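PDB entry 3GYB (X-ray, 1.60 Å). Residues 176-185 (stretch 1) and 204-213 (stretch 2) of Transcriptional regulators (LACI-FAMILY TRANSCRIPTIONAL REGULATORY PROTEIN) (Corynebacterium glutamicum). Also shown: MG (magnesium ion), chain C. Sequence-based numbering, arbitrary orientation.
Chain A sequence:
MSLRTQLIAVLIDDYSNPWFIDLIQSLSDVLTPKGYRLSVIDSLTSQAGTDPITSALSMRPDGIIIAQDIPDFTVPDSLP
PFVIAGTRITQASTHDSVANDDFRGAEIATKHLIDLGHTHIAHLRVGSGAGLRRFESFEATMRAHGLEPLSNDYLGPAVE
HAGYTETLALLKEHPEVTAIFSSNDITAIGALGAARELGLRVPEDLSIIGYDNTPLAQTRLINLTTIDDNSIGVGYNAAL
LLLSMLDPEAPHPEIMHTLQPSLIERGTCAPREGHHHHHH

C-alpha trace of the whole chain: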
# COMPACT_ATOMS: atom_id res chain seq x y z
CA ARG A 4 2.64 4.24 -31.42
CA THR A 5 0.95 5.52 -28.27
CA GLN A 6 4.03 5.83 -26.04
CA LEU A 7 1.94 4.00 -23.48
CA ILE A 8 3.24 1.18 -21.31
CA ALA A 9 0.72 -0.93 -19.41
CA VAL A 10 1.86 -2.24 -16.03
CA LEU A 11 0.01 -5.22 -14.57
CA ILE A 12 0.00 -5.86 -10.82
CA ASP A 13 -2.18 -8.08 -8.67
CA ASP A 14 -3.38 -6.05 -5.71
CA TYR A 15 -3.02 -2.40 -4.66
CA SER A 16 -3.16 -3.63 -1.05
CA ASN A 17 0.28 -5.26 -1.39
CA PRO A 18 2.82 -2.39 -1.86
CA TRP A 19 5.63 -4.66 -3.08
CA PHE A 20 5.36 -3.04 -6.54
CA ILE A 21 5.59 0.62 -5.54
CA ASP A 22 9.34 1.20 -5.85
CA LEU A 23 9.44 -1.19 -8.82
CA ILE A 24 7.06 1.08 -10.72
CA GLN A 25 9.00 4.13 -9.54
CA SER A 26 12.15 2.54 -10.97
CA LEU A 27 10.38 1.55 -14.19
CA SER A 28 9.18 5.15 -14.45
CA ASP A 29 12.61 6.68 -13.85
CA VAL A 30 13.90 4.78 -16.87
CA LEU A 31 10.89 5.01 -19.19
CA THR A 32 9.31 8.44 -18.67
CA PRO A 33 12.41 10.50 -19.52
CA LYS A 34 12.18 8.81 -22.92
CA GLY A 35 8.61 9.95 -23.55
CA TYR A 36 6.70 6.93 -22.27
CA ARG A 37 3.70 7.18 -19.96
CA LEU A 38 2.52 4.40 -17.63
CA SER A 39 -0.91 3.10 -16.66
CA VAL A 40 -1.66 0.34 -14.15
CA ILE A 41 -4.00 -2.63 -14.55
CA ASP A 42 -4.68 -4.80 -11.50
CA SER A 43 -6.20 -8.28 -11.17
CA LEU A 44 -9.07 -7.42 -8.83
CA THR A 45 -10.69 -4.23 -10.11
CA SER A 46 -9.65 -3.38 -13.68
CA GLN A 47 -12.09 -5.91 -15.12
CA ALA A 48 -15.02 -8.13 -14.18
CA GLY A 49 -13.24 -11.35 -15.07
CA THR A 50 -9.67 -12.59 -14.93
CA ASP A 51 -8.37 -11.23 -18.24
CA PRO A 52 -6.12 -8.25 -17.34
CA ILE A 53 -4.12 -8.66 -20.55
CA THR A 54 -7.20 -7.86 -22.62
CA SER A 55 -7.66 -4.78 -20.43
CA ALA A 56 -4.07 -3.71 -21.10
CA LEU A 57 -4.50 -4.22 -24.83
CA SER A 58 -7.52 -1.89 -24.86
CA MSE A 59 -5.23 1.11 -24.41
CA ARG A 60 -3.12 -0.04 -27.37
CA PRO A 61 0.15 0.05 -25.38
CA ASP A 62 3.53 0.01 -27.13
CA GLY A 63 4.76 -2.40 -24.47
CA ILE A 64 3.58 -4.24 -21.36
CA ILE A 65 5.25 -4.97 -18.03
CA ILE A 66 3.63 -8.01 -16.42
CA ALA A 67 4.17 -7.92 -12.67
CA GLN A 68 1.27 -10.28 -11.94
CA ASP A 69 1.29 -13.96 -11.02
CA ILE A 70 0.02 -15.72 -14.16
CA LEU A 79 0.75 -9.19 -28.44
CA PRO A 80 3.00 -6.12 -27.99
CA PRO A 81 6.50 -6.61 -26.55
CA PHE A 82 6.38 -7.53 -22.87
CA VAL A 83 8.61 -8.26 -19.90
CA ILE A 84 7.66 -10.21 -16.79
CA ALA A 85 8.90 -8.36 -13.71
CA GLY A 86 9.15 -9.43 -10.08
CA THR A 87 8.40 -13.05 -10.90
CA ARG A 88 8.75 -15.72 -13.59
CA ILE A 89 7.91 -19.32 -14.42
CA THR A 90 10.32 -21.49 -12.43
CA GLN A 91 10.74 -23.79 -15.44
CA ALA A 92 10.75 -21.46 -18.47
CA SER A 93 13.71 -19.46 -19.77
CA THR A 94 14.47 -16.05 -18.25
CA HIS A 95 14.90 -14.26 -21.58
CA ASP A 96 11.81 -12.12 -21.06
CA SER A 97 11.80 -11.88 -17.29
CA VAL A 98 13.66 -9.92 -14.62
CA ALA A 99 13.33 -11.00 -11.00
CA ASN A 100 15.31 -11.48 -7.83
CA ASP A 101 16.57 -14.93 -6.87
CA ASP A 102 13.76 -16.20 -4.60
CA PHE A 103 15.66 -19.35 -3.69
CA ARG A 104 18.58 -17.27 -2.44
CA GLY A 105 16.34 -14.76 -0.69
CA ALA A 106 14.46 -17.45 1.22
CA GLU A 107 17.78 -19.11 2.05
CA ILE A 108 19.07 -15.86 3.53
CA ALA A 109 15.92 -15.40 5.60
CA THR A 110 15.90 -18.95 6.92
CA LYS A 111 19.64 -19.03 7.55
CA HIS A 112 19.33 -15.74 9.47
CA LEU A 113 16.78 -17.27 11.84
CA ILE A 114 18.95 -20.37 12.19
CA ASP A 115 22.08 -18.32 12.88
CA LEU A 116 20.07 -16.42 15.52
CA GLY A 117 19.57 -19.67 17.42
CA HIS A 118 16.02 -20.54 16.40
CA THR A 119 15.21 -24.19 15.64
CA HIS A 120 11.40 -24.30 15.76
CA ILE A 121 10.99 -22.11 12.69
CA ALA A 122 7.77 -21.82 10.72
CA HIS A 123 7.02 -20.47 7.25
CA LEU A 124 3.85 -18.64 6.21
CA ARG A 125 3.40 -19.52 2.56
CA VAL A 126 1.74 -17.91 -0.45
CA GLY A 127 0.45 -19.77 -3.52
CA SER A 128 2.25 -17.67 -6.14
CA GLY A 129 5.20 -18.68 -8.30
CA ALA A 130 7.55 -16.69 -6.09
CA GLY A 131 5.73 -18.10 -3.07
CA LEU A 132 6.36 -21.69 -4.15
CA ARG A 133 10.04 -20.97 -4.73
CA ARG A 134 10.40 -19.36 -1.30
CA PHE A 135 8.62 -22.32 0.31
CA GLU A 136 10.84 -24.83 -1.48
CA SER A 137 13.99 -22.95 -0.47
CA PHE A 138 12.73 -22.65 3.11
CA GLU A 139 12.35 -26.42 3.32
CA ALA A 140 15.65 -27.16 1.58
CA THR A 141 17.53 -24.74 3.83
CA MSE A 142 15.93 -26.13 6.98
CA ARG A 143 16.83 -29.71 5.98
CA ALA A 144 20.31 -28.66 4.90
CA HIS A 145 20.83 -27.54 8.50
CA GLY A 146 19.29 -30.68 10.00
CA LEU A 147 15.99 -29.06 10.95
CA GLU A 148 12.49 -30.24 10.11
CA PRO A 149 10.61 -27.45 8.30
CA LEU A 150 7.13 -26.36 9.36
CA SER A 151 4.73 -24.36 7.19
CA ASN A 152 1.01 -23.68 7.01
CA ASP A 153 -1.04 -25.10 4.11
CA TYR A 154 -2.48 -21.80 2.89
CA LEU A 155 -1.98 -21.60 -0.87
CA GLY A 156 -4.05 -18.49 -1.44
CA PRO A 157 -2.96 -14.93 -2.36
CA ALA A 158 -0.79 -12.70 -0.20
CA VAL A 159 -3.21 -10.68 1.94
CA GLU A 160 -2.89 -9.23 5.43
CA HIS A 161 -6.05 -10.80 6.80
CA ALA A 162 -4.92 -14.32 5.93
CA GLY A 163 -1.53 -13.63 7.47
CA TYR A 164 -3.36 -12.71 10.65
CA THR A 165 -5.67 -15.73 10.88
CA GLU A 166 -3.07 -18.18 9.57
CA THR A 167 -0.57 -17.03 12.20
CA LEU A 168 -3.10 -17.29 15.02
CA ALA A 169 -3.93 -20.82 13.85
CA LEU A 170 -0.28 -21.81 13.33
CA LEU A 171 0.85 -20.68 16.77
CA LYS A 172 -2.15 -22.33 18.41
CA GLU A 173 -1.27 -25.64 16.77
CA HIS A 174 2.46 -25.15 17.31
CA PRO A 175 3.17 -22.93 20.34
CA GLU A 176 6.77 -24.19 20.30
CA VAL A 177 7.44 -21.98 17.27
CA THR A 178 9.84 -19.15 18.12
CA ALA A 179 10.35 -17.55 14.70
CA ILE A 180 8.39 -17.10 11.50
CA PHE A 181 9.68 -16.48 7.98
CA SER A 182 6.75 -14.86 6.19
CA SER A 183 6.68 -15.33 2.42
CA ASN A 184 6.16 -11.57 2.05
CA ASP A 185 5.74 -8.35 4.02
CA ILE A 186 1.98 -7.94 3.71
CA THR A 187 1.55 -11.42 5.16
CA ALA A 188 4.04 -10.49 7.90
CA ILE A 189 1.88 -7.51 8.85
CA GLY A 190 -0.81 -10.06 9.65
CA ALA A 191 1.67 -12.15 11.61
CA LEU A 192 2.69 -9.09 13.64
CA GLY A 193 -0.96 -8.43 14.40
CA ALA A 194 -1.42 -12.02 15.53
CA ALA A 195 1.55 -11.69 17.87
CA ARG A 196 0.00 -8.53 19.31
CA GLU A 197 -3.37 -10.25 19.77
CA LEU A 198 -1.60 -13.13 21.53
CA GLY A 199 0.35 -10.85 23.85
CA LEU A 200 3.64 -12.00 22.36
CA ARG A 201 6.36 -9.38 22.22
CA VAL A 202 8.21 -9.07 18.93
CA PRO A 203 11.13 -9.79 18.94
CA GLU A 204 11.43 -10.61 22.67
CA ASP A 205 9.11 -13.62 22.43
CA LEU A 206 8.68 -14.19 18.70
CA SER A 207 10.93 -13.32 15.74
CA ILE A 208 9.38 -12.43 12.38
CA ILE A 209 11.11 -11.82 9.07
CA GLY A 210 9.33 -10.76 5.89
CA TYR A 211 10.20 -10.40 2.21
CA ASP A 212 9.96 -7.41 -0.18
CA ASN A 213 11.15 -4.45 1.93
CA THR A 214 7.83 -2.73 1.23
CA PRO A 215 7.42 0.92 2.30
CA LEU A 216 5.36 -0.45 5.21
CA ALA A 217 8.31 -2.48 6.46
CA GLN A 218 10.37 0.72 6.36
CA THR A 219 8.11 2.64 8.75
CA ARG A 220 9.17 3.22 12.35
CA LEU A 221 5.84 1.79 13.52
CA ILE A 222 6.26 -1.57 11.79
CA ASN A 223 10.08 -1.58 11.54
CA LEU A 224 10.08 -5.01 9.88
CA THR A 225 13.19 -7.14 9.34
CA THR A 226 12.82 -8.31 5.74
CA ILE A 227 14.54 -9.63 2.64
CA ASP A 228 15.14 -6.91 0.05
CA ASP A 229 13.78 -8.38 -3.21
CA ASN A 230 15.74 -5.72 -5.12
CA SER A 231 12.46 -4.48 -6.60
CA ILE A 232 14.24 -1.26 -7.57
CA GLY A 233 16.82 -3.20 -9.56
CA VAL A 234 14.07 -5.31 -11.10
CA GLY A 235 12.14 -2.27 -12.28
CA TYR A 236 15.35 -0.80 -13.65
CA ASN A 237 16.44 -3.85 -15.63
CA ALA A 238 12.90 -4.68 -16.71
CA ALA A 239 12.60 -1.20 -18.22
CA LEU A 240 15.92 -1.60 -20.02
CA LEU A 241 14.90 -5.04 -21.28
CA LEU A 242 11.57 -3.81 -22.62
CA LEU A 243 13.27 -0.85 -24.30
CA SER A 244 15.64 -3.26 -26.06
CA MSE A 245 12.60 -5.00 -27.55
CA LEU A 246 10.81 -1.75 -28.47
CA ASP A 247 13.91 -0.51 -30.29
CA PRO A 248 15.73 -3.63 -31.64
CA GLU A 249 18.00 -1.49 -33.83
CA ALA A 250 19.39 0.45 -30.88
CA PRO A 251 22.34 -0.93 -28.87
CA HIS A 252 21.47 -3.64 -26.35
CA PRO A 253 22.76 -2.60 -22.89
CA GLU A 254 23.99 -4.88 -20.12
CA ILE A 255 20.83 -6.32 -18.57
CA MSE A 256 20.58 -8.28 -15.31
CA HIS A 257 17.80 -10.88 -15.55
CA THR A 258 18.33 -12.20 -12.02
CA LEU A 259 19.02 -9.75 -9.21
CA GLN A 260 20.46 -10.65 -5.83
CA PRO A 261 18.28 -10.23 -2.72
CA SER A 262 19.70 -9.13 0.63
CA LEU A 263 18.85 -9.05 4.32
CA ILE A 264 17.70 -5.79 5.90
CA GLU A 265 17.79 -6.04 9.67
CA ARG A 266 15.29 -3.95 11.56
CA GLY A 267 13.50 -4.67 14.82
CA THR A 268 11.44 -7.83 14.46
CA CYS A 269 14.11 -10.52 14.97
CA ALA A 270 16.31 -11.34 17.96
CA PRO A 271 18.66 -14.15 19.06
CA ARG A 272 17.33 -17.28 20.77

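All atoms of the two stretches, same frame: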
# COMPACT_ATOMS: atom_id res chain seq x y z
N GLU A 176 5.32 -24.06 20.13
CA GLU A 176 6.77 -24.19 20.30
C GLU A 176 7.52 -23.31 19.31
O GLU A 176 8.72 -23.07 19.46
CB GLU A 176 7.20 -25.65 20.11
CG GLU A 176 7.06 -26.15 18.68
CD GLU A 176 5.72 -26.80 18.39
OE1 GLU A 176 4.74 -26.52 19.11
OE2 GLU A 176 5.64 -27.58 17.42
N VAL A 177 6.82 -22.83 18.28
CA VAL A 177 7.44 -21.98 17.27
C VAL A 177 7.97 -20.68 17.87
O VAL A 177 7.24 -19.99 18.58
CB VAL A 177 6.43 -21.64 16.15
CG1 VAL A 177 7.00 -20.57 15.22
CG2 VAL A 177 6.11 -22.90 15.36
N THR A 178 9.22 -20.36 17.58
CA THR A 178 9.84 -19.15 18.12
C THR A 178 10.16 -18.10 17.05
O THR A 178 10.51 -16.96 17.38
CB THR A 178 11.14 -19.47 18.89
OG1 THR A 178 12.10 -20.06 18.00
CG2 THR A 178 10.85 -20.44 20.01
N ALA A 179 10.05 -18.48 15.78
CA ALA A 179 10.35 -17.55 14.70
C ALA A 179 9.56 -17.91 13.47
O ALA A 179 9.32 -19.09 13.20
CB ALA A 179 11.84 -17.56 14.39
N ILE A 180 9.16 -16.90 12.72
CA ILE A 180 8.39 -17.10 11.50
C ILE A 180 9.03 -16.38 10.32
O ILE A 180 9.40 -15.21 10.43
CB ILE A 180 6.95 -16.56 11.65
CG1 ILE A 180 6.19 -17.37 12.70
CG2 ILE A 180 6.23 -16.61 10.30
CD1 ILE A 180 4.82 -16.78 13.08
N PHE A 181 9.18 -17.09 9.21
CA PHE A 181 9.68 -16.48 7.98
C PHE A 181 8.43 -16.36 7.11
O PHE A 181 7.91 -17.35 6.61
CB PHE A 181 10.73 -17.36 7.28
CG PHE A 181 10.92 -17.03 5.81
CD1 PHE A 181 10.90 -15.72 5.36
CD2 PHE A 181 11.11 -18.05 4.88
CE1 PHE A 181 11.06 -15.41 4.01
CE2 PHE A 181 11.27 -17.76 3.52
CZ PHE A 181 11.24 -16.44 3.09
N SER A 182 7.94 -15.13 6.99
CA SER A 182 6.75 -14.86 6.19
C SER A 182 7.13 -14.71 4.73
O SER A 182 8.08 -14.01 4.39
CB SER A 182 6.09 -13.57 6.69
OG SER A 182 4.87 -13.34 6.01
N SER A 183 6.38 -15.37 3.85
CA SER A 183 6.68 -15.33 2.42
C SER A 183 6.80 -13.91 1.89
O SER A 183 7.56 -13.66 0.95
CB SER A 183 5.61 -16.09 1.63
OG SER A 183 6.08 -16.39 0.33
N ASN A 184 6.07 -12.97 2.48
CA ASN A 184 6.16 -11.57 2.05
C ASN A 184 5.77 -10.64 3.18
O ASN A 184 5.25 -11.07 4.20
CB ASN A 184 5.29 -11.33 0.82
CG ASN A 184 3.87 -11.79 1.03
OD1 ASN A 184 3.18 -11.32 1.93
ND2 ASN A 184 3.43 -12.73 0.20
N ASP A 185 6.04 -9.35 3.00
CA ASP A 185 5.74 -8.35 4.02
C ASP A 185 4.27 -8.19 4.39
O ASP A 185 3.95 -8.10 5.57
CB ASP A 185 6.27 -6.98 3.59
CG ASP A 185 7.78 -6.87 3.69
OD1 ASP A 185 8.44 -7.84 4.12
OD2 ASP A 185 8.31 -5.78 3.34
N GLU A 204 11.14 -9.95 21.39
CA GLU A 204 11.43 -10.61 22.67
C GLU A 204 10.91 -12.04 22.80
O GLU A 204 11.62 -12.91 23.32
CB GLU A 204 10.90 -9.77 23.84
CG GLU A 204 11.68 -8.48 24.10
CD GLU A 204 11.41 -7.39 23.08
OE1 GLU A 204 10.39 -7.48 22.36
OE2 GLU A 204 12.20 -6.43 23.01
N ASP A 205 9.69 -12.28 22.34
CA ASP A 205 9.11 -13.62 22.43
C ASP A 205 9.09 -14.34 21.09
O ASP A 205 9.36 -15.54 21.02
CB ASP A 205 7.68 -13.56 22.96
CG ASP A 205 7.59 -13.00 24.37
OD1 ASP A 205 8.44 -13.37 25.20
OD2 ASP A 205 6.68 -12.20 24.63
N LEU A 206 8.79 -13.60 20.03
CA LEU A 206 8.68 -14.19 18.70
C LEU A 206 9.41 -13.36 17.65
O LEU A 206 9.26 -12.14 17.61
CB LEU A 206 7.20 -14.29 18.32
CG LEU A 206 6.82 -14.81 16.93
CD1 LEU A 206 7.07 -16.30 16.85
CD2 LEU A 206 5.36 -14.51 16.66
N SER A 207 10.21 -14.02 16.81
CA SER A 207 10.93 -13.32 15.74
C SER A 207 10.14 -13.47 14.45
O SER A 207 9.57 -14.53 14.18
CB SER A 207 12.33 -13.92 15.53
OG SER A 207 13.24 -13.45 16.51
N ILE A 208 10.09 -12.40 13.66
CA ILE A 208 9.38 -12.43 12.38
C ILE A 208 10.20 -11.74 11.30
O ILE A 208 10.67 -10.62 11.48
CB ILE A 208 8.01 -11.70 12.47
CG1 ILE A 208 7.06 -12.48 13.39
CG2 ILE A 208 7.40 -11.58 11.07
CD1 ILE A 208 5.73 -11.78 13.65
N ILE A 209 10.38 -12.42 10.17
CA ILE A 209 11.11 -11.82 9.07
C ILE A 209 10.24 -11.91 7.82
O ILE A 209 9.63 -12.95 7.55
CB ILE A 209 12.49 -12.51 8.84
CG1 ILE A 209 13.18 -11.87 7.63
CG2 ILE A 209 12.31 -14.02 8.67
CD1 ILE A 209 14.66 -12.22 7.49
N GLY A 210 10.15 -10.80 7.09
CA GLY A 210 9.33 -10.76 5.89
C GLY A 210 10.14 -10.83 4.61
O GLY A 210 11.29 -11.28 4.62
N TYR A 211 9.55 -10.37 3.51
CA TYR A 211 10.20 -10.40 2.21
C TYR A 211 9.54 -9.35 1.33
O TYR A 211 8.32 -9.31 1.23
CB TYR A 211 10.02 -11.80 1.59
CG TYR A 211 11.05 -12.20 0.54
CD1 TYR A 211 11.82 -13.36 0.70
CD2 TYR A 211 11.22 -11.46 -0.63
CE1 TYR A 211 12.73 -13.76 -0.27
CE2 TYR A 211 12.14 -11.86 -1.61
CZ TYR A 211 12.88 -13.01 -1.42
OH TYR A 211 13.78 -13.42 -2.39
N ASP A 212 10.36 -8.49 0.73
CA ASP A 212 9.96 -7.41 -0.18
C ASP A 212 10.48 -6.03 0.20
O ASP A 212 10.66 -5.19 -0.66
CB ASP A 212 8.43 -7.27 -0.31
CG ASP A 212 7.80 -8.39 -1.11
OD1 ASP A 212 8.53 -9.17 -1.75
OD2 ASP A 212 6.55 -8.49 -1.09
N ASN A 213 10.72 -5.78 1.48
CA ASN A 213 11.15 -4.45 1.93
C ASN A 213 10.19 -3.40 1.38
O ASN A 213 10.59 -2.41 0.75
CB ASN A 213 12.57 -4.10 1.49
CG ASN A 213 13.05 -2.81 2.14
OD1 ASN A 213 12.80 -2.59 3.33
ND2 ASN A 213 13.73 -1.95 1.38
MG MG C . 11.05 -4.50 -2.67
O HOH W 1 10.29 -2.54 -1.95
O HOH W 2 13.04 -3.86 -2.08
O HOH W 3 9.12 -5.30 -3.41

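Parallel β-strands illustrate how a sheet divides its labour: the backbone supplies direction and register, while the side chains, alternating between the two faces, decide what surrounds it. Residues 176-185 and 204-213 of this LacI-family regulator offer a compact example. At the centre of the contact, Ile180 and Ile208 lie side by side on one face, with Ile180 CB 4.4 Å from Ile208 CG1. Both adopt the m, t rotamer, so neighbouring chains of the same shape run in similar directions. Ile180 also reaches Leu206, its CD1 lying 4.3 Å from Leu206 CD2. The leucine's CA-to-CB bond points sideways, but its t, p conformation brings the end of the chain nearer to the first stretch.

The other face carries Ala179 with Ser207 and Phe181 with Ile209. The small first pair packs closely, with 3.8 Å between Ala179 CB and Ser207 CB, and the CA atoms of these two residues are just 4.4 Å apart. Next along, Phe181 CB meets Ile209 CG2 at 3.9 Å. The phenylalanine ring extends onward to Tyr211, where Phe181 CZ and Tyr211 CD1 are 3.9 Å apart; each atom lies at the edge of the other ring, so the aromatic pair touches edge to edge rather than stacking.

Between these two layers of side chains, the strands run at 11° to one another and are joined by the staggered ladder typical of parallel sheets. Ser207 N donates to Thr178 O (3.0 Å), and Ile180 N donates to Ser207 O (2.8 Å). The pattern then repeats two residues on: Ile209 N donates to Ile180 O at 3.0 Å, and Ser182 N to Ile209 O at 2.8 Å. Ser207 and Ile209 thus each use both NH and CO across the contact. Weaker, longer support comes from CA-H...O contacts, including Ala179 CA to Ser207 O at 3.2 Å and Ile208 CA to Ile180 O at 3.4 Å.

Beyond Ser182 the regular ladder gives way to a polar junction. Ser182 OG donates to Asn184 O (2.9 Å), tying the turn to the strand it leaves. Asn184 then occupies the N-cap position of a helix, and its side chain caps a backbone nitrogen just past the stretch. Asp185, already helical, restores the link to the second stretch: its N donates to Tyr211 O at 2.9 Å, while Asp185 OD1 accepts a weak bond from Tyr211 N at 2.8 Å, bent to 117° at the hydrogen. The carboxylate leaves little room beside Gly210, where an ideal CB would fall 2.4 Å from Asp185 OD1, a clash that glycine avoids.

Past this junction, the backbone itself becomes a metal ligand. Asp212 O binds magnesium at 2.2 Å, alongside three waters and two atoms from elsewhere in the structure. One of those waters donates to Asn213 O, 2.7 Å from the water oxygen, linking the end of the stretch to the ion's hydration shell.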